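Local coordinates for protein alpha-1,2-mannosyltransferase (Ktr4), putative (Neosartorya fumigata, PDB 7BOP) that is a putative fungal mannosyltransferase of the GT-A clan, with GDP and a manganese ion bound in the model, at residues T155-Q160 / D227-P232; N223-P228 / E373-S378. All blocks are in the same frame, centred on the assembly; numbering follows the deposited sequence.

Interaction 1: T155-Q160 / D227-P232; sequences TEQKIQ and DPKTVP. With NA (sodium ion), chain J.
The carboxylate of D227 is gripped by two lysines, one from each segment. K158 NZ meets D227 OD2 at 2.9 Å, on the anti lone pair, the one turned away from OD1. K229 NZ binds D227 OD1 at 2.8 Å from the syn side and makes a weak bond to OD2. The two ammonium groups do not touch; K158 NZ and K229 NZ stay 5.7 Å apart. The acid between them probably offsets their like charges. D227 OD1 also takes the backbone N of K229, which comes from above the carboxylate plane and closes an Asx turn.

CG of K158 lies anti to its backbone N (chi1 -172°), and the chain stays extended until it bends at chi4. Its methylenes run past the D227 carboxylate in the opposite direction, with K158 CE 3.9 Å from T230 CG2. K229 folds back at chi3 and chi4, which carries NZ to its own segment's acid. Its CE rests 3.9 Å from K158 CA, and its CD lies beside Q157. Water 1 links K229 NZ to I159 N.

The backbone O atoms of T155 and K158 bind a sodium ion, each at 2.2 Å, and Y161 O is a further ligand. This surface contact joins the end of helix 144-157 to the loop between strand 218-224 and helix 234-244.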
loop_
_atom_site.group_PDB
_atom_site.type_symbol
_atom_site.label_atom_id
_atom_site.label_comp_id
_atom_site.label_asym_id
_atom_site.label_seq_id
_atom_site.Cartn_x
_atom_site.Cartn_y
_atom_site.Cartn_z
ATOM N N THR A 155 -14.417 -18.704 -3.595
ATOM C CA THR A 155 -15.033 -18.947 -2.287
ATOM C C THR A 155 -14.777 -20.384 -1.792
ATOM O O THR A 155 -14.414 -20.579 -0.621
ATOM C CB THR A 155 -16.542 -18.620 -2.296
ATOM O OG1 THR A 155 -16.702 -17.211 -2.478
ATOM C CG2 THR A 155 -17.237 -19.028 -0.965
ATOM N N GLU A 156 -14.927 -21.361 -2.688
ATOM C CA GLU A 156 -14.717 -22.766 -2.316
ATOM C C GLU A 156 -13.243 -23.058 -2.040
ATOM O O GLU A 156 -12.933 -23.811 -1.133
ATOM C CB GLU A 156 -15.264 -23.738 -3.382
ATOM C CG GLU A 156 -16.786 -23.859 -3.434
ATOM C CD GLU A 156 -17.434 -24.157 -2.083
ATOM O OE1 GLU A 156 -18.414 -23.460 -1.725
ATOM O OE2 GLU A 156 -16.971 -25.082 -1.375
ATOM N N GLN A 157 -12.339 -22.454 -2.806
ATOM C CA GLN A 157 -10.910 -22.781 -2.704
ATOM C C GLN A 157 -10.125 -22.009 -1.656
ATOM O O GLN A 157 -9.220 -22.556 -1.058
ATOM C CB GLN A 157 -10.226 -22.550 -4.046
ATOM C CG GLN A 157 -10.737 -23.438 -5.169
ATOM C CD GLN A 157 -10.108 -23.089 -6.505
ATOM O OE1 GLN A 157 -9.556 -21.994 -6.685
ATOM N NE2 GLN A 157 -10.223 -23.992 -7.458
ATOM N N LYS A 158 -10.438 -20.732 -1.477
ATOM C CA LYS A 158 -9.570 -19.826 -0.733
ATOM C C LYS A 158 -9.823 -19.870 0.774
ATOM O O LYS A 158 -10.964 -19.745 1.227
ATOM C CB LYS A 158 -9.727 -18.393 -1.257
ATOM C CG LYS A 158 -8.723 -17.416 -0.669
ATOM C CD LYS A 158 -8.705 -16.093 -1.429
ATOM C CE LYS A 158 -8.021 -15.004 -0.618
ATOM N NZ LYS A 158 -6.654 -15.411 -0.231
ATOM N N ILE A 159 -8.734 -20.018 1.523
ATOM C CA ILE A 159 -8.752 -20.134 2.990
ATOM C C ILE A 159 -9.350 -18.881 3.627
ATOM O O ILE A 159 -8.967 -17.757 3.293
ATOM C CB ILE A 159 -7.321 -20.420 3.546
ATOM C CG1 ILE A 159 -6.968 -21.898 3.335
ATOM C CG2 ILE A 159 -7.189 -20.087 5.033
ATOM C CD1 ILE A 159 -5.502 -22.216 3.449
ATOM N N GLN A 160 -10.304 -19.102 4.521
ATOM C CA GLN A 160 -10.949 -18.053 5.313
ATOM C C GLN A 160 -11.391 -16.898 4.430
ATOM O O GLN A 160 -11.068 -15.746 4.670
ATOM C CB GLN A 160 -10.026 -17.623 6.453
ATOM C CG GLN A 160 -9.826 -18.759 7.455
ATOM C CD GLN A 160 -8.902 -18.393 8.586
ATOM O OE1 GLN A 160 -9.305 -18.404 9.729
ATOM N NE2 GLN A 160 -7.662 -18.065 8.268
ATOM N N ASP A 227 -1.600 -14.802 -2.257
ATOM C CA ASP A 227 -2.249 -16.040 -2.660
ATOM C C ASP A 227 -2.268 -16.132 -4.198
ATOM O O ASP A 227 -2.972 -15.354 -4.843
ATOM C CB ASP A 227 -3.673 -16.051 -2.101
ATOM C CG ASP A 227 -4.440 -17.317 -2.446
ATOM O OD1 ASP A 227 -3.891 -18.225 -3.101
ATOM O OD2 ASP A 227 -5.622 -17.389 -2.068
ATOM N N PRO A 228 -1.520 -17.090 -4.789
ATOM C CA PRO A 228 -1.517 -17.236 -6.261
ATOM C C PRO A 228 -2.895 -17.417 -6.894
ATOM O O PRO A 228 -3.091 -17.012 -8.042
ATOM C CB PRO A 228 -0.681 -18.505 -6.511
ATOM C CG PRO A 228 0.034 -18.785 -5.239
ATOM C CD PRO A 228 -0.746 -18.157 -4.127
ATOM N N LYS A 229 -3.843 -18.015 -6.161
ATOM C CA LYS A 229 -5.211 -18.214 -6.669
ATOM C C LYS A 229 -5.960 -16.912 -6.962
ATOM O O LYS A 229 -6.922 -16.933 -7.720
ATOM C CB LYS A 229 -6.052 -19.019 -5.678
ATOM C CG LYS A 229 -5.562 -20.452 -5.499
ATOM C CD LYS A 229 -6.501 -21.275 -4.618
ATOM C CE LYS A 229 -6.690 -20.690 -3.230
ATOM N NZ LYS A 229 -5.423 -20.473 -2.482
ATOM N N THR A 230 -5.550 -15.802 -6.344
ATOM C CA THR A 230 -6.179 -14.498 -6.613
ATOM C C THR A 230 -5.651 -13.820 -7.874
ATOM O O THR A 230 -6.285 -12.871 -8.348
ATOM C CB THR A 230 -6.023 -13.521 -5.429
ATOM O OG1 THR A 230 -4.641 -13.214 -5.219
ATOM C CG2 THR A 230 -6.596 -14.133 -4.146
ATOM N N VAL A 231 -4.510 -14.287 -8.407
ATOM C CA VAL A 231 -3.797 -13.596 -9.496
ATOM C C VAL A 231 -3.262 -14.495 -10.634
ATOM O O VAL A 231 -2.258 -14.152 -11.242
ATOM C CB VAL A 231 -2.626 -12.737 -8.931
ATOM C CG1 VAL A 231 -3.151 -11.584 -8.085
ATOM C CG2 VAL A 231 -1.645 -13.582 -8.119
ATOM N N PRO A 232 -3.943 -15.619 -10.963
ATOM C CA PRO A 232 -3.275 -16.530 -11.904
ATOM C C PRO A 232 -2.932 -15.971 -13.301
ATOM O O PRO A 232 -1.892 -16.331 -13.827
ATOM C CB PRO A 232 -4.238 -17.727 -11.987
ATOM C CG PRO A 232 -5.549 -17.188 -11.572
ATOM C CD PRO A 232 -5.228 -16.175 -10.513
HETATM NA NA NA J . -13.199 -20.023 1.186
HETATM O O HOH W 1 -6.082 -20.507 0.244
HETATM O O HOH W 2 -13.471 -19.948 3.528
#

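Interaction 2: N223-P228 / E373-S378; sequences NLFDDP and EDCRPS
This is a buried, short backbone pairing between the end of strand 218-224, with the residues just after it, and the turn that leads into helix 376-382. L224 and D374 form a single beta bridge. C375 N donates to N223 O at 2.8 Å, and F225 N donates to E373 O at 3.0 Å. E373 O also lies 3.2 Å from L224 CA, a CA-H...O contact.

C375 lies over one face of the F225 ring. Its SG is 4.2 Å from the ring centroid, 22° off the normal, and offset toward the rim near CZ. Its CB makes a CH-pi contact with the same ring. With SG anti to the backbone N (chi1 -172°), C375 turns its sulfur over the ring, where it also forms the disulfide with C277 SG. On another side of C375, N223 OD1 comes within 3.4 Å of CB. E373 O and D374 O lie at the ring edge.

E373 OE1 pairs with R264, which also makes a cation-pi contact with F225. Water 4 joins E373 OE1 to F225 O. R376 grips the D374 carboxylate side-on: NE goes to OD1, and NH2 goes to OD2 at 2.8 Å. R376 NH2 has a second salt bridge, to D36. R376 N donates to D374 OD1 at 3.1 Å, a capping bond from the residue before the turn into helix 376-382. The motif is a capped helix start, paired by its backbone with a strand end.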
loop_
_atom_site.group_PDB
_atom_site.type_symbol
_atom_site.label_atom_id
_atom_site.label_comp_id
_atom_site.label_asym_id
_atom_site.label_seq_id
_atom_site.Cartn_x
_atom_site.Cartn_y
_atom_site.Cartn_z
ATOM N N ASN A 223 6.369 -6.271 3.132
ATOM C CA ASN A 223 6.530 -6.866 1.800
ATOM C C ASN A 223 6.202 -8.355 1.937
ATOM O O ASN A 223 6.899 -9.072 2.653
ATOM C CB ASN A 223 7.964 -6.652 1.308
ATOM C CG ASN A 223 8.132 -6.883 -0.191
ATOM O OD1 ASN A 223 7.835 -7.962 -0.716
ATOM N ND2 ASN A 223 8.625 -5.863 -0.889
ATOM N N LEU A 224 5.138 -8.800 1.273
ATOM C CA LEU A 224 4.554 -10.127 1.491
ATOM C C LEU A 224 4.388 -10.924 0.212
ATOM O O LEU A 224 4.257 -10.363 -0.872
ATOM C CB LEU A 224 3.141 -9.994 2.076
ATOM C CG LEU A 224 2.897 -9.246 3.383
ATOM C CD1 LEU A 224 1.422 -9.317 3.729
ATOM C CD2 LEU A 224 3.699 -9.842 4.515
ATOM N N PHE A 225 4.321 -12.247 0.367
ATOM C CA PHE A 225 3.756 -13.127 -0.656
ATOM C C PHE A 225 2.227 -12.966 -0.698
ATOM O O PHE A 225 1.593 -12.603 0.303
ATOM C CB PHE A 225 4.134 -14.595 -0.373
ATOM C CG PHE A 225 5.582 -14.886 -0.605
ATOM C CD1 PHE A 225 6.028 -15.268 -1.860
ATOM C CD2 PHE A 225 6.511 -14.747 0.412
ATOM C CE1 PHE A 225 7.374 -15.525 -2.095
ATOM C CE2 PHE A 225 7.860 -14.994 0.187
ATOM C CZ PHE A 225 8.293 -15.385 -1.067
ATOM N N ASP A 226 1.644 -13.206 -1.863
ATOM C CA ASP A 226 0.192 -13.223 -2.026
ATOM C C ASP A 226 -0.289 -14.648 -2.257
ATOM O O ASP A 226 0.510 -15.575 -2.429
ATOM C CB ASP A 226 -0.247 -12.333 -3.193
ATOM C CG ASP A 226 -1.590 -11.635 -2.941
ATOM O OD1 ASP A 226 -2.397 -12.129 -2.124
ATOM O OD2 ASP A 226 -1.831 -10.589 -3.571
ATOM N N ASP A 227 -1.600 -14.802 -2.257
ATOM C CA ASP A 227 -2.249 -16.040 -2.660
ATOM C C ASP A 227 -2.268 -16.132 -4.198
ATOM O O ASP A 227 -2.972 -15.354 -4.843
ATOM C CB ASP A 227 -3.673 -16.051 -2.101
ATOM C CG ASP A 227 -4.440 -17.317 -2.446
ATOM O OD1 ASP A 227 -3.891 -18.225 -3.101
ATOM O OD2 ASP A 227 -5.622 -17.389 -2.068
ATOM N N PRO A 228 -1.520 -17.090 -4.789
ATOM C CA PRO A 228 -1.517 -17.236 -6.261
ATOM C C PRO A 228 -2.895 -17.417 -6.894
ATOM O O PRO A 228 -3.091 -17.012 -8.042
ATOM C CB PRO A 228 -0.681 -18.505 -6.511
ATOM C CG PRO A 228 0.034 -18.785 -5.239
ATOM C CD PRO A 228 -0.746 -18.157 -4.127
ATOM N N GLU A 373 5.401 -15.897 4.984
ATOM C CA GLU A 373 4.745 -14.881 4.180
ATOM C C GLU A 373 5.586 -13.620 3.972
ATOM O O GLU A 373 5.224 -12.787 3.144
ATOM C CB GLU A 373 3.375 -14.527 4.773
ATOM C CG GLU A 373 2.401 -15.702 4.877
ATOM C CD GLU A 373 2.238 -16.479 3.583
ATOM O OE1 GLU A 373 2.200 -15.874 2.501
ATOM O OE2 GLU A 373 2.163 -17.709 3.633
ATOM N N ASP A 374 6.713 -13.500 4.675
ATOM C CA ASP A 374 7.604 -12.347 4.536
ATOM C C ASP A 374 8.408 -12.494 3.246
ATOM O O ASP A 374 9.131 -13.475 3.077
ATOM C CB ASP A 374 8.541 -12.281 5.749
ATOM C CG ASP A 374 9.433 -11.047 5.774
ATOM O OD1 ASP A 374 9.247 -10.086 4.991
ATOM O OD2 ASP A 374 10.341 -11.031 6.623
ATOM N N CYS A 375 8.294 -11.526 2.338
ATOM C CA CYS A 375 9.070 -11.576 1.095
ATOM C C CYS A 375 10.262 -10.616 1.076
ATOM O O CYS A 375 10.991 -10.558 0.089
ATOM C CB CYS A 375 8.168 -11.332 -0.107
ATOM S SG CYS A 375 9.024 -11.609 -1.678
ATOM N N ARG A 376 10.515 -9.907 2.175
ATOM C CA ARG A 376 11.656 -8.984 2.217
ATOM C C ARG A 376 13.017 -9.607 1.860
ATOM O O ARG A 376 13.811 -8.940 1.217
ATOM C CB ARG A 376 11.743 -8.278 3.567
ATOM C CG ARG A 376 10.652 -7.231 3.787
ATOM C CD ARG A 376 10.676 -6.641 5.191
ATOM N NE ARG A 376 10.694 -7.723 6.166
ATOM C CZ ARG A 376 11.275 -7.698 7.361
ATOM N NH1 ARG A 376 11.875 -6.599 7.836
ATOM N NH2 ARG A 376 11.242 -8.808 8.094
ATOM N N PRO A 377 13.292 -10.877 2.259
ATOM C CA PRO A 377 14.603 -11.414 1.872
ATOM C C PRO A 377 14.835 -11.414 0.355
ATOM O O PRO A 377 15.960 -11.155 -0.096
ATOM C CB PRO A 377 14.580 -12.840 2.443
ATOM C CG PRO A 377 13.647 -12.763 3.590
ATOM C CD PRO A 377 12.557 -11.836 3.107
ATOM N N SER A 378 13.778 -11.645 -0.421
ATOM C CA SER A 378 13.868 -11.517 -1.869
ATOM C C SER A 378 13.971 -10.050 -2.307
ATOM O O SER A 378 14.801 -9.707 -3.149
ATOM C CB SER A 378 12.666 -12.169 -2.538
ATOM O OG SER A 378 12.689 -11.932 -3.925
HETATM O O HOH W 3 7.589 -7.669 5.527
HETATM O O HOH W 4 0.549 -13.750 2.517
HETATM O O HOH W 5 0.799 -16.921 0.379
#

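In the fold
Going from the N terminus, helix 144-157 ends at the first segment of interaction 1. The chain then runs through helix 165-177 and strand 189-192 to strand 218-224 of the mixed sheet. N223-P228 leaves that strand, and D227-P232 continues from it. Interaction 1 closes a loop of 66 residues back to the helix end. Interaction 2 closes a longer one of 144 residues forward to E373-S378. The segments overlap at D227 and P228. The contacts of interaction 2 begin a few residues before those of interaction 1 end, so the two loops overlap slightly and neither lies within the other. Together they tie the strand's exit to a surface helix end and to the C-terminal helix 376-382.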